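Side-chain contacts in staphylococcal superantigen-like 1 (Staphylococcus aureus, PDB 4O1N), which probably promotes virulence as a secreted protease that cleaves host collagens and cytokines: residues A[52-57]-A[81-86]; A[85-90]-A[96-101]; A[146-151]-A[169-174]. All blocks are in the same frame, centred on the assembly; numbering follows the deposited sequence.

Contact 1: A[52-57]-A[81-86]; sequences HYLEVT and SNIDVF
Ile83 is the first residue of 81-86 to meet strand 52-57, and its partner is Leu54. The chain turns a corner at Asn82, and just past it Ile83 directs its CB at the other segment. Its CG1 branch sits between the backbone N and the carbonyl carbon (chi1 57°), and from there CD1 extends to Leu54 CD2, 4.0 Å away. The two side chains meet tip to tip. Leu54 likewise points its CB at 81-86, and with CG on the far side of CB from the backbone N (chi1 179°) its CD2 is taken to the Ile83 methyl.

Asp84, next in line, belongs to the other face of the strand. Its carboxylate is buried yet well provided for: OD2 forms a salt bridge with Lys139 NZ, and OD1 is hydrogen-bonded to Asn40 N and Ser107 OG. At Val85 the chain returns to the shared face, and CG2 lies 4.2 Å from Val56 CG2. Here the CA atoms of the two segments are also nearest, yet Val56 CA and Val85 CA remain 8.8 Å apart. That spacing, the absence of any hydrogen bond across the pair and the 121 Å² buried show two strands facing each other through side chains, as expected across the interior of an OB-fold barrel. Phe86 again faces the other way.

In the sheet order, strands 98-106 and 61-66 lie between strands 83-87 and 51-58, so methyl contact between the latter two reflects how strongly the sheet is rolled. Ile65 of strand 61-66 also touches Val85, Val41 of strand 41-48 and Phe75 of a loop pack on Ile83, and helix 144-159 covers the outward-facing Phe86.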
ATOM      1  N   HIS A  52       1.872   1.654  19.418  1.00 42.21           N
ATOM      2  CA  HIS A  52       2.299   0.369  18.936  1.00 38.93           C
ATOM      3  C   HIS A  52       3.172   0.470  17.711  1.00 37.16           C
ATOM      4  O   HIS A  52       2.820   1.141  16.748  1.00 35.82           O
ATOM      5  CB  HIS A  52       1.078  -0.432  18.602  1.00 41.53           C
ATOM      6  CG  HIS A  52       0.257  -0.731  19.794  1.00 43.75           C
ATOM      7  ND1 HIS A  52      -0.703   0.136  20.262  1.00 44.41           N
ATOM      8  CD2 HIS A  52       0.296  -1.770  20.659  1.00 46.13           C
ATOM      9  CE1 HIS A  52      -1.242  -0.372  21.359  1.00 48.02           C
ATOM     10  NE2 HIS A  52      -0.650  -1.526  21.624  1.00 46.82           N
ATOM     11  N   TYR A  53       4.295  -0.248  17.748  1.00 36.41           N
ATOM     12  CA  TYR A  53       5.339  -0.138  16.756  1.00 33.89           C
ATOM     13  C   TYR A  53       5.885  -1.508  16.350  1.00 33.01           C
ATOM     14  O   TYR A  53       5.894  -2.465  17.135  1.00 32.10           O
ATOM     15  CB  TYR A  53       6.479   0.700  17.343  1.00 33.53           C
ATOM     16  CG  TYR A  53       6.105   2.126  17.697  1.00 33.64           C
ATOM     17  CD1 TYR A  53       5.772   3.040  16.693  1.00 33.19           C
ATOM     18  CD2 TYR A  53       6.095   2.566  19.029  1.00 33.68           C
ATOM     19  CE1 TYR A  53       5.451   4.352  16.992  1.00 33.86           C
ATOM     20  CE2 TYR A  53       5.772   3.880  19.342  1.00 34.37           C
ATOM     21  CZ  TYR A  53       5.452   4.760  18.327  1.00 34.76           C
ATOM     22  OH  TYR A  53       5.132   6.035  18.646  1.00 35.50           O
ATOM     23  N   LEU A  54       6.372  -1.574  15.124  1.00 32.78           N
ATOM     24  CA  LEU A  54       7.154  -2.699  14.653  1.00 33.94           C
ATOM     25  C   LEU A  54       8.492  -2.206  14.159  1.00 32.06           C
ATOM     26  O   LEU A  54       8.540  -1.380  13.257  1.00 30.42           O
ATOM     27  CB  LEU A  54       6.448  -3.397  13.501  1.00 33.92           C
ATOM     28  CG  LEU A  54       7.289  -4.549  12.993  1.00 34.87           C
ATOM     29  CD1 LEU A  54       6.821  -5.839  13.615  1.00 37.44           C
ATOM     30  CD2 LEU A  54       7.182  -4.648  11.496  1.00 35.88           C
ATOM     31  N   GLU A  55       9.569  -2.722  14.743  1.00 33.85           N
ATOM     32  CA  GLU A  55      10.930  -2.404  14.307  1.00 34.96           C
ATOM     33  C   GLU A  55      11.446  -3.473  13.353  1.00 33.44           C
ATOM     34  O   GLU A  55      11.261  -4.652  13.601  1.00 32.53           O
ATOM     35  CB  GLU A  55      11.889  -2.264  15.507  1.00 36.44           C
ATOM     36  CG  GLU A  55      13.275  -1.831  15.079  1.00 39.94           C
ATOM     37  CD  GLU A  55      14.191  -1.360  16.198  1.00 43.68           C
ATOM     38  OE1 GLU A  55      15.424  -1.409  15.978  1.00 52.51           O
ATOM     39  OE2 GLU A  55      13.731  -0.935  17.262  1.00 40.08           O
ATOM     40  N   VAL A  56      12.105  -3.049  12.281  1.00 33.81           N
ATOM     41  CA  VAL A  56      12.548  -3.947  11.238  1.00 35.49           C
ATOM     42  C   VAL A  56      13.822  -3.461  10.632  1.00 36.33           C
ATOM     43  O   VAL A  56      13.894  -2.303  10.239  1.00 34.91           O
ATOM     44  CB  VAL A  56      11.591  -3.959  10.038  1.00 39.62           C
ATOM     45  CG1 VAL A  56      12.243  -4.635   8.845  1.00 42.99           C
ATOM     46  CG2 VAL A  56      10.320  -4.697  10.353  1.00 42.83           C
ATOM     47  N   THR A  57      14.748  -4.395  10.412  1.00 39.91           N
ATOM     48  CA  THR A  57      16.021  -4.116   9.822  1.00 41.39           C
ATOM     49  C   THR A  57      16.276  -5.057   8.674  1.00 45.08           C
ATOM     50  O   THR A  57      16.184  -6.284   8.794  1.00 46.56           O
ATOM     51  CB  THR A  57      17.127  -4.232  10.877  1.00 44.98           C
ATOM     52  OG1 THR A  57      16.946  -3.183  11.837  1.00 42.71           O
ATOM     53  CG2 THR A  57      18.524  -4.097  10.245  1.00 47.16           C
ATOM     54  N   SER A  81       8.016 -13.335  12.637  1.00 30.98           N
ATOM     55  CA  SER A  81       8.621 -13.786  11.400  1.00 31.73           C
ATOM     56  C   SER A  81       7.537 -14.011  10.354  1.00 30.03           C
ATOM     57  O   SER A  81       6.346 -13.897  10.639  1.00 30.80           O
ATOM     58  CB  SER A  81       9.536 -14.993  11.638  1.00 31.59           C
ATOM     59  OG  SER A  81       8.787 -16.130  11.945  1.00 35.89           O
ATOM     60  N   ASN A  82       7.959 -14.260   9.129  1.00 30.71           N
ATOM     61  CA  ASN A  82       7.047 -14.448   7.977  1.00 31.81           C
ATOM     62  C   ASN A  82       6.105 -13.299   7.760  1.00 32.01           C
ATOM     63  O   ASN A  82       4.895 -13.487   7.622  1.00 32.27           O
ATOM     64  CB  ASN A  82       6.232 -15.749   8.088  1.00 33.09           C
ATOM     65  CG  ASN A  82       7.100 -17.005   8.148  1.00 33.72           C
ATOM     66  OD1 ASN A  82       6.685 -17.976   8.727  1.00 39.69           O
ATOM     67  ND2 ASN A  82       8.273 -16.998   7.538  1.00 35.10           N
ATOM     68  N   ILE A  83       6.681 -12.107   7.746  1.00 32.28           N
ATOM     69  CA  ILE A  83       5.957 -10.873   7.442  1.00 32.03           C
ATOM     70  C   ILE A  83       6.627 -10.214   6.221  1.00 29.89           C
ATOM     71  O   ILE A  83       7.796 -10.428   5.963  1.00 29.87           O
ATOM     72  CB  ILE A  83       5.923  -9.913   8.665  1.00 31.44           C
ATOM     73  CG1 ILE A  83       7.334  -9.577   9.154  1.00 31.51           C
ATOM     74  CG2 ILE A  83       5.161 -10.558   9.819  1.00 31.80           C
ATOM     75  CD1 ILE A  83       7.403  -8.305   9.969  1.00 32.28           C
ATOM     76  N   ASP A  84       5.851  -9.482   5.448  1.00 29.04           N
ATOM     77  CA  ASP A  84       6.355  -8.687   4.334  1.00 27.41           C
ATOM     78  C   ASP A  84       6.091  -7.256   4.730  1.00 26.03           C
ATOM     79  O   ASP A  84       5.144  -6.942   5.445  1.00 26.30           O
ATOM     80  CB  ASP A  84       5.583  -8.955   3.029  1.00 28.13           C
ATOM     81  CG  ASP A  84       5.671 -10.411   2.551  1.00 31.78           C
ATOM     82  OD1 ASP A  84       6.434 -11.235   3.125  1.00 34.55           O
ATOM     83  OD2 ASP A  84       4.959 -10.742   1.568  1.00 32.88           O
ATOM     84  N   VAL A  85       6.859  -6.376   4.165  1.00 25.27           N
ATOM     85  CA  VAL A  85       6.911  -5.031   4.625  1.00 25.68           C
ATOM     86  C   VAL A  85       6.905  -4.071   3.402  1.00 25.24           C
ATOM     87  O   VAL A  85       7.561  -4.328   2.373  1.00 26.29           O
ATOM     88  CB  VAL A  85       8.166  -4.969   5.511  1.00 26.43           C
ATOM     89  CG1 VAL A  85       9.102  -3.856   5.114  1.00 27.94           C
ATOM     90  CG2 VAL A  85       7.775  -4.878   6.963  1.00 26.07           C
ATOM     91  N   PHE A  86       6.130  -3.001   3.495  1.00 24.51           N
ATOM     92  CA  PHE A  86       6.052  -1.966   2.458  1.00 23.86           C
ATOM     93  C   PHE A  86       6.166  -0.609   3.160  1.00 24.10           C
ATOM     94  O   PHE A  86       5.240  -0.151   3.833  1.00 23.85           O
ATOM     95  CB  PHE A  86       4.728  -2.083   1.709  1.00 25.05           C
ATOM     96  CG  PHE A  86       4.642  -1.250   0.453  1.00 24.16           C
ATOM     97  CD1 PHE A  86       4.888  -1.832  -0.799  1.00 25.13           C
ATOM     98  CD2 PHE A  86       4.290   0.086   0.511  1.00 23.72           C
ATOM     99  CE1 PHE A  86       4.814  -1.092  -1.951  1.00 24.16           C
ATOM    100  CE2 PHE A  86       4.204   0.837  -0.636  1.00 23.82           C
ATOM    101  CZ  PHE A  86       4.465   0.252  -1.863  1.00 24.45           C
TER

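Contact 2: A[85-90]-A[96-101]; sequences VFILRE and ATNYSI
Leu88 and Ser100 join the two arms of a beta hairpin in the OB-fold domain, formed by strands 83-87 and 98-106, where the regular ladder is interrupted and two waters and a serine hydroxyl stand in. The short segments 85-87 and 98-101 run at 110° to each other, far from the antiparallel ideal.

Among the direct hydrogen bonds, Ser100 OG donates to Leu88 O at 2.7 Å, approaching obliquely and somewhat tilted from the carbonyl plane. With OG opposite the backbone N (chi1 -167°) the hydroxyl is directed at the Leu88 peptide. Beyond it, the backbone takes over: Glu90 N donates to Tyr99 O at 3.0 Å, with an almost straight N-H...O angle of 175°.

Water supplies the next set of links. Water 1 donates to Phe86 O at 2.8 Å and to Ser100 OG, so this hydroxyl both gives and receives a bond. Water 2 accepts from Ile101 N at 3.0 Å while donating to Leu88 O and Glu90 OE2; the same carboxylate oxygen is also bonded to Tyr30 OH. Leu88 O is thus gripped by two donors, a hydroxyl and a water.

Charged and apolar groups complete the contact. The Arg89 guanidinium stands nearly perpendicular to the Asn98 amide plane, and its NH2 is hydrogen-bonded to Gln95 O in the hairpin loop. Ile87 uses its CG2 branch, which lies 3.9 Å from Asn98 CB and 4.0 Å from Ser100 CB. At the other end the bent Glu90 side chain passes across Ile101 at about a right angle, with Glu90 CG 3.5 Å from Ile101 CD1.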
ATOM      1  N   VAL A  85       6.859  -6.376   4.165  1.00 25.27           N
ATOM      2  CA  VAL A  85       6.911  -5.031   4.625  1.00 25.68           C
ATOM      3  C   VAL A  85       6.905  -4.071   3.402  1.00 25.24           C
ATOM      4  O   VAL A  85       7.561  -4.328   2.373  1.00 26.29           O
ATOM      5  CB  VAL A  85       8.166  -4.969   5.511  1.00 26.43           C
ATOM      6  CG1 VAL A  85       9.102  -3.856   5.114  1.00 27.94           C
ATOM      7  CG2 VAL A  85       7.775  -4.878   6.963  1.00 26.07           C
ATOM      8  N   PHE A  86       6.130  -3.001   3.495  1.00 24.51           N
ATOM      9  CA  PHE A  86       6.052  -1.966   2.458  1.00 23.86           C
ATOM     10  C   PHE A  86       6.166  -0.609   3.160  1.00 24.10           C
ATOM     11  O   PHE A  86       5.240  -0.151   3.833  1.00 23.85           O
ATOM     12  CB  PHE A  86       4.728  -2.083   1.709  1.00 25.05           C
ATOM     13  CG  PHE A  86       4.642  -1.250   0.453  1.00 24.16           C
ATOM     14  CD1 PHE A  86       4.888  -1.832  -0.799  1.00 25.13           C
ATOM     15  CD2 PHE A  86       4.290   0.086   0.511  1.00 23.72           C
ATOM     16  CE1 PHE A  86       4.814  -1.092  -1.951  1.00 24.16           C
ATOM     17  CE2 PHE A  86       4.204   0.837  -0.636  1.00 23.82           C
ATOM     18  CZ  PHE A  86       4.465   0.252  -1.863  1.00 24.45           C
ATOM     19  N   ILE A  87       7.331   0.006   3.006  1.00 24.85           N
ATOM     20  CA  ILE A  87       7.791   1.076   3.882  1.00 25.36           C
ATOM     21  C   ILE A  87       7.984   2.366   3.101  1.00 24.35           C
ATOM     22  O   ILE A  87       8.651   2.391   2.074  1.00 24.42           O
ATOM     23  CB  ILE A  87       9.150   0.700   4.519  1.00 26.40           C
ATOM     24  CG1 ILE A  87       8.956  -0.312   5.642  1.00 25.96           C
ATOM     25  CG2 ILE A  87       9.855   1.908   5.131  1.00 27.72           C
ATOM     26  CD1 ILE A  87      10.240  -1.010   6.035  1.00 24.29           C
ATOM     27  N   LEU A  88       7.413   3.430   3.621  1.00 23.85           N
ATOM     28  CA  LEU A  88       7.473   4.725   2.988  1.00 25.11           C
ATOM     29  C   LEU A  88       7.744   5.730   4.094  1.00 25.59           C
ATOM     30  O   LEU A  88       7.121   5.652   5.154  1.00 28.19           O
ATOM     31  CB  LEU A  88       6.147   4.980   2.261  1.00 25.02           C
ATOM     32  CG  LEU A  88       5.947   6.394   1.723  1.00 26.95           C
ATOM     33  CD1 LEU A  88       4.952   6.380   0.563  1.00 29.51           C
ATOM     34  CD2 LEU A  88       5.471   7.368   2.783  1.00 26.31           C
ATOM     35  N   ARG A  89       8.673   6.652   3.885  1.00 25.88           N
ATOM     36  CA  ARG A  89       9.076   7.560   4.967  1.00 27.73           C
ATOM     37  C   ARG A  89       8.133   8.763   5.043  1.00 30.08           C
ATOM     38  O   ARG A  89       8.083   9.618   4.130  1.00 28.38           O
ATOM     39  CB  ARG A  89      10.478   8.119   4.773  1.00 28.53           C
ATOM     40  CG  ARG A  89      11.564   7.229   4.183  1.00 27.80           C
ATOM     41  CD  ARG A  89      12.737   8.105   3.823  1.00 27.40           C
ATOM     42  NE  ARG A  89      13.814   7.775   4.688  1.00 29.55           N
ATOM     43  CZ  ARG A  89      14.455   8.545   5.562  1.00 29.82           C
ATOM     44  NH1 ARG A  89      14.281   9.845   5.717  1.00 28.52           N
ATOM     45  NH2 ARG A  89      15.380   7.939   6.263  1.00 32.45           N
ATOM     46  N   GLU A  90       7.407   8.876   6.136  1.00 31.93           N
ATOM     47  CA  GLU A  90       6.379   9.931   6.200  1.00 33.56           C
ATOM     48  C   GLU A  90       6.868  11.362   5.949  1.00 35.01           C
ATOM     49  O   GLU A  90       6.260  12.091   5.139  1.00 40.50           O
ATOM     50  CB  GLU A  90       5.596   9.867   7.505  1.00 32.40           C
ATOM     51  CG  GLU A  90       4.528   8.781   7.483  1.00 32.45           C
ATOM     52  CD  GLU A  90       3.491   8.971   6.380  1.00 32.86           C
ATOM     53  OE1 GLU A  90       2.910  10.054   6.272  1.00 33.97           O
ATOM     54  OE2 GLU A  90       3.232   8.034   5.615  1.00 31.53           O
ATOM     55  N   ALA A  96      18.502   8.709   8.983  1.00 33.99           N
ATOM     56  CA  ALA A  96      18.732   7.448   8.321  1.00 33.18           C
ATOM     57  C   ALA A  96      17.662   6.417   8.628  1.00 30.48           C
ATOM     58  O   ALA A  96      17.343   5.616   7.803  1.00 30.95           O
ATOM     59  CB  ALA A  96      20.118   6.920   8.686  1.00 33.51           C
ATOM     60  N   THR A  97      17.124   6.429   9.821  1.00 28.24           N
ATOM     61  CA  THR A  97      16.056   5.525  10.143  1.00 28.13           C
ATOM     62  C   THR A  97      14.706   5.898   9.459  1.00 26.61           C
ATOM     63  O   THR A  97      14.295   7.063   9.454  1.00 28.36           O
ATOM     64  CB  THR A  97      15.905   5.448  11.690  1.00 29.64           C
ATOM     65  OG1 THR A  97      17.045   4.778  12.264  1.00 30.40           O
ATOM     66  CG2 THR A  97      14.630   4.697  12.102  1.00 29.11           C
ATOM     67  N   ASN A  98      14.011   4.902   8.911  1.00 24.63           N
ATOM     68  CA  ASN A  98      12.717   5.120   8.223  1.00 24.58           C
ATOM     69  C   ASN A  98      11.530   5.070   9.227  1.00 24.89           C
ATOM     70  O   ASN A  98      11.381   4.113  10.008  1.00 24.95           O
ATOM     71  CB  ASN A  98      12.449   4.084   7.098  1.00 22.87           C
ATOM     72  CG  ASN A  98      13.606   3.939   6.095  1.00 23.21           C
ATOM     73  OD1 ASN A  98      14.052   2.818   5.784  1.00 23.25           O
ATOM     74  ND2 ASN A  98      14.096   5.050   5.604  1.00 22.06           N
ATOM     75  N   TYR A  99      10.685   6.087   9.195  1.00 23.51           N
ATOM     76  CA  TYR A  99       9.490   6.098  10.015  1.00 24.37           C
ATOM     77  C   TYR A  99       8.284   6.057   9.081  1.00 24.69           C
ATOM     78  O   TYR A  99       7.989   7.058   8.393  1.00 23.93           O
ATOM     79  CB  TYR A  99       9.446   7.327  10.921  1.00 24.59           C
ATOM     80  CG  TYR A  99      10.564   7.342  11.922  1.00 25.74           C
ATOM     81  CD1 TYR A  99      10.495   6.580  13.094  1.00 26.65           C
ATOM     82  CD2 TYR A  99      11.723   8.041  11.670  1.00 26.02           C
ATOM     83  CE1 TYR A  99      11.540   6.569  14.012  1.00 26.91           C
ATOM     84  CE2 TYR A  99      12.782   8.013  12.565  1.00 26.46           C
ATOM     85  CZ  TYR A  99      12.684   7.287  13.737  1.00 27.02           C
ATOM     86  OH  TYR A  99      13.735   7.263  14.613  1.00 27.52           O
ATOM     87  N   SER A 100       7.604   4.900   9.091  1.00 24.46           N
ATOM     88  CA  SER A 100       6.512   4.611   8.196  1.00 25.70           C
ATOM     89  C   SER A 100       5.266   4.205   8.956  1.00 26.34           C
ATOM     90  O   SER A 100       5.287   4.004  10.160  1.00 26.65           O
ATOM     91  CB  SER A 100       6.911   3.486   7.240  1.00 26.59           C
ATOM     92  OG  SER A 100       5.999   3.365   6.161  1.00 27.58           O
ATOM     93  N   ILE A 101       4.177   4.076   8.219  1.00 27.57           N
ATOM     94  CA  ILE A 101       2.896   3.713   8.790  1.00 28.44           C
ATOM     95  C   ILE A 101       2.251   2.558   8.037  1.00 27.19           C
ATOM     96  O   ILE A 101       2.017   2.645   6.837  1.00 24.59           O
ATOM     97  CB  ILE A 101       1.923   4.878   8.735  1.00 28.43           C
ATOM     98  CG1 ILE A 101       2.405   6.005   9.636  1.00 29.08           C
ATOM     99  CG2 ILE A 101       0.545   4.391   9.149  1.00 29.46           C
ATOM    100  CD1 ILE A 101       1.862   7.369   9.247  1.00 29.87           C
TER
HETATM  101  O   HOH W   1       5.330   0.584   6.526  1.00 15.99           O
HETATM  102  O   HOH W   2       4.355   5.819   5.767  1.00 28.10           O

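Contact 3: A[146-151]-A[169-174]; sequences ELDYRL and GQITIT
Leu151 and Ile171 form the tighter part of the packing between helix and sheet in this beta-grasp domain, where helix 144-159 lies over strand 171-175. The short axes of 146-151 and 171-174 approach to 10.6 Å at an angle of 128°, a separation that side chains from both elements fill, with no hydrogen bond between them.

Two approaches define the closer packing. Leu151 CD1 lies 3.9 Å from Ile171 CG2, while Ile171 CD1 reaches back to Leu151 CB at 4.1 Å; the two side chains cross obliquely, each using two carbons. Ile206 of strand 203-210 touches Leu151 as well.

Asp148 adds a buried but weaker touch. It does not point its CB at the strand, but with CG opposite the backbone N (chi1 175°) the carboxylate swings round until OD1 is 4.2 Å from Ile171 CD1. The polar partners lie elsewhere: OD1 forms a salt bridge with Arg152 NE, and OD2 is hydrogen-bonded to Tyr31 OH. Tyr149 turns away from the strand and is buried on the helix's other side, touching Phe86 of the OB-fold domain.

The looser, solvent side belongs to the strand. Thr172 turns away from the helix and is partly exposed, as is Gln170. Gln170 and Ile171 both face Ile183 in a G1 beta bulge, with Gln170 at a positive phi of 71°.

The lighter of the two apolar pairs comes one helical turn before Leu151, as the bond from Leu151 N to Leu147 O confirms. Ile198 packs against both of its members, and across the contact they share a single methyl approach, with Leu147 CD1 4.1 Å from Ile173 CD1.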
ATOM      1  N   GLU A 146      -0.094  -0.469  -0.025  1.00 23.81           N
ATOM      2  CA  GLU A 146       0.649  -0.881  -1.238  1.00 24.14           C
ATOM      3  C   GLU A 146      -0.177  -0.655  -2.498  1.00 25.22           C
ATOM      4  O   GLU A 146       0.339  -0.166  -3.524  1.00 24.65           O
ATOM      5  CB  GLU A 146       1.055  -2.376  -1.172  1.00 23.57           C
ATOM      6  CG  GLU A 146       1.543  -2.916  -2.512  1.00 23.65           C
ATOM      7  CD  GLU A 146       2.264  -4.259  -2.432  1.00 23.47           C
ATOM      8  OE1 GLU A 146       2.517  -4.803  -1.304  1.00 21.52           O
ATOM      9  OE2 GLU A 146       2.574  -4.754  -3.548  1.00 23.68           O
ATOM     10  N   LEU A 147      -1.452  -1.052  -2.443  1.00 25.79           N
ATOM     11  CA  LEU A 147      -2.326  -0.895  -3.604  1.00 25.39           C
ATOM     12  C   LEU A 147      -2.530   0.560  -3.903  1.00 24.90           C
ATOM     13  O   LEU A 147      -2.428   0.976  -5.050  1.00 25.77           O
ATOM     14  CB  LEU A 147      -3.676  -1.554  -3.363  1.00 26.22           C
ATOM     15  CG  LEU A 147      -3.653  -3.073  -3.473  1.00 26.04           C
ATOM     16  CD1 LEU A 147      -4.940  -3.673  -2.941  1.00 27.68           C
ATOM     17  CD2 LEU A 147      -3.472  -3.467  -4.914  1.00 26.82           C
ATOM     18  N   ASP A 148      -2.800   1.342  -2.864  1.00 24.63           N
ATOM     19  CA  ASP A 148      -2.945   2.789  -3.030  1.00 25.12           C
ATOM     20  C   ASP A 148      -1.720   3.424  -3.692  1.00 25.17           C
ATOM     21  O   ASP A 148      -1.833   4.108  -4.730  1.00 25.31           O
ATOM     22  CB  ASP A 148      -3.193   3.462  -1.690  1.00 25.13           C
ATOM     23  CG  ASP A 148      -3.235   4.956  -1.801  1.00 25.89           C
ATOM     24  OD1 ASP A 148      -4.027   5.431  -2.651  1.00 25.93           O
ATOM     25  OD2 ASP A 148      -2.465   5.637  -1.070  1.00 25.71           O
ATOM     26  N   TYR A 149      -0.548   3.166  -3.118  1.00 25.42           N
ATOM     27  CA  TYR A 149       0.666   3.745  -3.647  1.00 25.81           C
ATOM     28  C   TYR A 149       0.844   3.329  -5.088  1.00 25.46           C
ATOM     29  O   TYR A 149       0.994   4.183  -5.925  1.00 26.62           O
ATOM     30  CB  TYR A 149       1.917   3.384  -2.821  1.00 25.95           C
ATOM     31  CG  TYR A 149       3.195   4.070  -3.321  1.00 26.51           C
ATOM     32  CD1 TYR A 149       3.625   5.290  -2.802  1.00 26.03           C
ATOM     33  CD2 TYR A 149       3.943   3.501  -4.354  1.00 27.82           C
ATOM     34  CE1 TYR A 149       4.751   5.914  -3.289  1.00 26.22           C
ATOM     35  CE2 TYR A 149       5.073   4.116  -4.861  1.00 26.80           C
ATOM     36  CZ  TYR A 149       5.476   5.311  -4.322  1.00 27.54           C
ATOM     37  OH  TYR A 149       6.615   5.889  -4.825  1.00 28.62           O
ATOM     38  N   ARG A 150       0.790   2.036  -5.382  1.00 26.29           N
ATOM     39  CA  ARG A 150       1.182   1.546  -6.718  1.00 27.14           C
ATOM     40  C   ARG A 150       0.216   1.974  -7.804  1.00 27.60           C
ATOM     41  O   ARG A 150       0.643   2.209  -8.938  1.00 25.80           O
ATOM     42  CB  ARG A 150       1.342   0.041  -6.728  1.00 27.19           C
ATOM     43  CG  ARG A 150       2.418  -0.450  -5.755  1.00 28.77           C
ATOM     44  CD  ARG A 150       3.702  -0.925  -6.430  1.00 27.46           C
ATOM     45  NE  ARG A 150       4.763   0.057  -6.435  1.00 27.22           N
ATOM     46  CZ  ARG A 150       5.950  -0.051  -5.833  1.00 27.57           C
ATOM     47  NH1 ARG A 150       6.294  -1.094  -5.105  1.00 27.59           N
ATOM     48  NH2 ARG A 150       6.821   0.918  -5.969  1.00 28.78           N
ATOM     49  N   LEU A 151      -1.075   2.098  -7.468  1.00 28.94           N
ATOM     50  CA  LEU A 151      -2.050   2.527  -8.467  1.00 27.68           C
ATOM     51  C   LEU A 151      -1.812   3.997  -8.732  1.00 27.11           C
ATOM     52  O   LEU A 151      -1.844   4.422  -9.884  1.00 25.73           O
ATOM     53  CB  LEU A 151      -3.465   2.276  -7.993  1.00 28.50           C
ATOM     54  CG  LEU A 151      -3.767   0.785  -7.878  1.00 29.25           C
ATOM     55  CD1 LEU A 151      -4.982   0.488  -6.994  1.00 28.76           C
ATOM     56  CD2 LEU A 151      -4.000   0.209  -9.258  1.00 30.16           C
ATOM     57  N   GLY A 169     -11.094  11.769  -8.329  1.00 41.01           N
ATOM     58  CA  GLY A 169     -10.996  10.981  -7.096  1.00 41.79           C
ATOM     59  C   GLY A 169     -11.260   9.533  -7.481  1.00 41.82           C
ATOM     60  O   GLY A 169     -11.302   9.216  -8.644  1.00 43.34           O
ATOM     61  N   GLN A 170     -11.461   8.656  -6.509  1.00 47.07           N
ATOM     62  CA  GLN A 170     -11.932   7.254  -6.718  1.00 45.79           C
ATOM     63  C   GLN A 170     -10.959   6.253  -7.363  1.00 42.72           C
ATOM     64  O   GLN A 170     -10.819   6.187  -8.601  1.00 43.01           O
ATOM     65  CB  GLN A 170     -13.265   7.192  -7.493  1.00 54.33           C
ATOM     66  CG  GLN A 170     -14.494   7.765  -6.787  1.00 61.42           C
ATOM     67  CD  GLN A 170     -14.870   6.988  -5.535  1.00 63.29           C
ATOM     68  OE1 GLN A 170     -15.657   6.038  -5.582  1.00 58.92           O
ATOM     69  NE2 GLN A 170     -14.289   7.385  -4.407  1.00 68.98           N
ATOM     70  N   ILE A 171     -10.323   5.455  -6.501  1.00 35.79           N
ATOM     71  CA  ILE A 171      -9.988   4.074  -6.815  1.00 30.95           C
ATOM     72  C   ILE A 171     -11.070   3.161  -6.234  1.00 30.54           C
ATOM     73  O   ILE A 171     -11.572   3.420  -5.153  1.00 29.71           O
ATOM     74  CB  ILE A 171      -8.655   3.680  -6.191  1.00 29.74           C
ATOM     75  CG1 ILE A 171      -7.522   4.468  -6.871  1.00 28.54           C
ATOM     76  CG2 ILE A 171      -8.417   2.184  -6.322  1.00 27.80           C
ATOM     77  CD1 ILE A 171      -6.277   4.540  -6.046  1.00 27.80           C
ATOM     78  N   THR A 172     -11.439   2.111  -6.959  1.00 30.37           N
ATOM     79  CA  THR A 172     -12.393   1.124  -6.461  1.00 31.12           C
ATOM     80  C   THR A 172     -11.874  -0.276  -6.700  1.00 30.07           C
ATOM     81  O   THR A 172     -11.662  -0.674  -7.810  1.00 29.27           O
ATOM     82  CB  THR A 172     -13.744   1.290  -7.142  1.00 32.76           C
ATOM     83  OG1 THR A 172     -14.158   2.646  -6.971  1.00 35.51           O
ATOM     84  CG2 THR A 172     -14.773   0.347  -6.532  1.00 31.14           C
ATOM     85  N   ILE A 173     -11.625  -1.008  -5.633  1.00 30.99           N
ATOM     86  CA  ILE A 173     -11.160  -2.379  -5.752  1.00 31.08           C
ATOM     87  C   ILE A 173     -12.356  -3.216  -5.459  1.00 29.95           C
ATOM     88  O   ILE A 173     -12.924  -3.082  -4.390  1.00 30.25           O
ATOM     89  CB  ILE A 173     -10.026  -2.705  -4.739  1.00 31.99           C
ATOM     90  CG1 ILE A 173      -8.751  -1.951  -5.103  1.00 32.13           C
ATOM     91  CG2 ILE A 173      -9.696  -4.191  -4.738  1.00 33.13           C
ATOM     92  CD1 ILE A 173      -8.078  -1.256  -3.934  1.00 33.33           C
ATOM     93  N   THR A 174     -12.734  -4.067  -6.407  1.00 31.11           N
ATOM     94  CA  THR A 174     -13.871  -4.994  -6.259  1.00 31.90           C
ATOM     95  C   THR A 174     -13.402  -6.439  -6.035  1.00 30.44           C
ATOM     96  O   THR A 174     -12.618  -6.983  -6.834  1.00 32.02           O
ATOM     97  CB  THR A 174     -14.792  -4.915  -7.502  1.00 33.77           C
ATOM     98  OG1 THR A 174     -14.973  -3.536  -7.874  1.00 35.21           O
ATOM     99  CG2 THR A 174     -16.151  -5.534  -7.221  1.00 34.56           C
TER

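In the fold
From the N terminus, the first closure is contact 1, which brings 81-86 back against 52-57 after an excursion through strand 61-66, helix 71-74 and strand 78-81. Contact 2 starts on residues 85-86, where contact 1 ends, and closes the hairpin connection between strands 83-87 and 98-106, with 91-95 between its segments. Contact 3 follows in series, closing the span 152-168. No closure nests inside another. The first two lie in the OB-fold domain and the third in the beta-grasp domain. Phe86, which lies in the segments of both contact 1 and contact 2, packs on Glu146, Tyr149 and Arg150, and Leu88 also touches Tyr149, so helix 144-159 of the beta-grasp domain packs against the OB-fold domain.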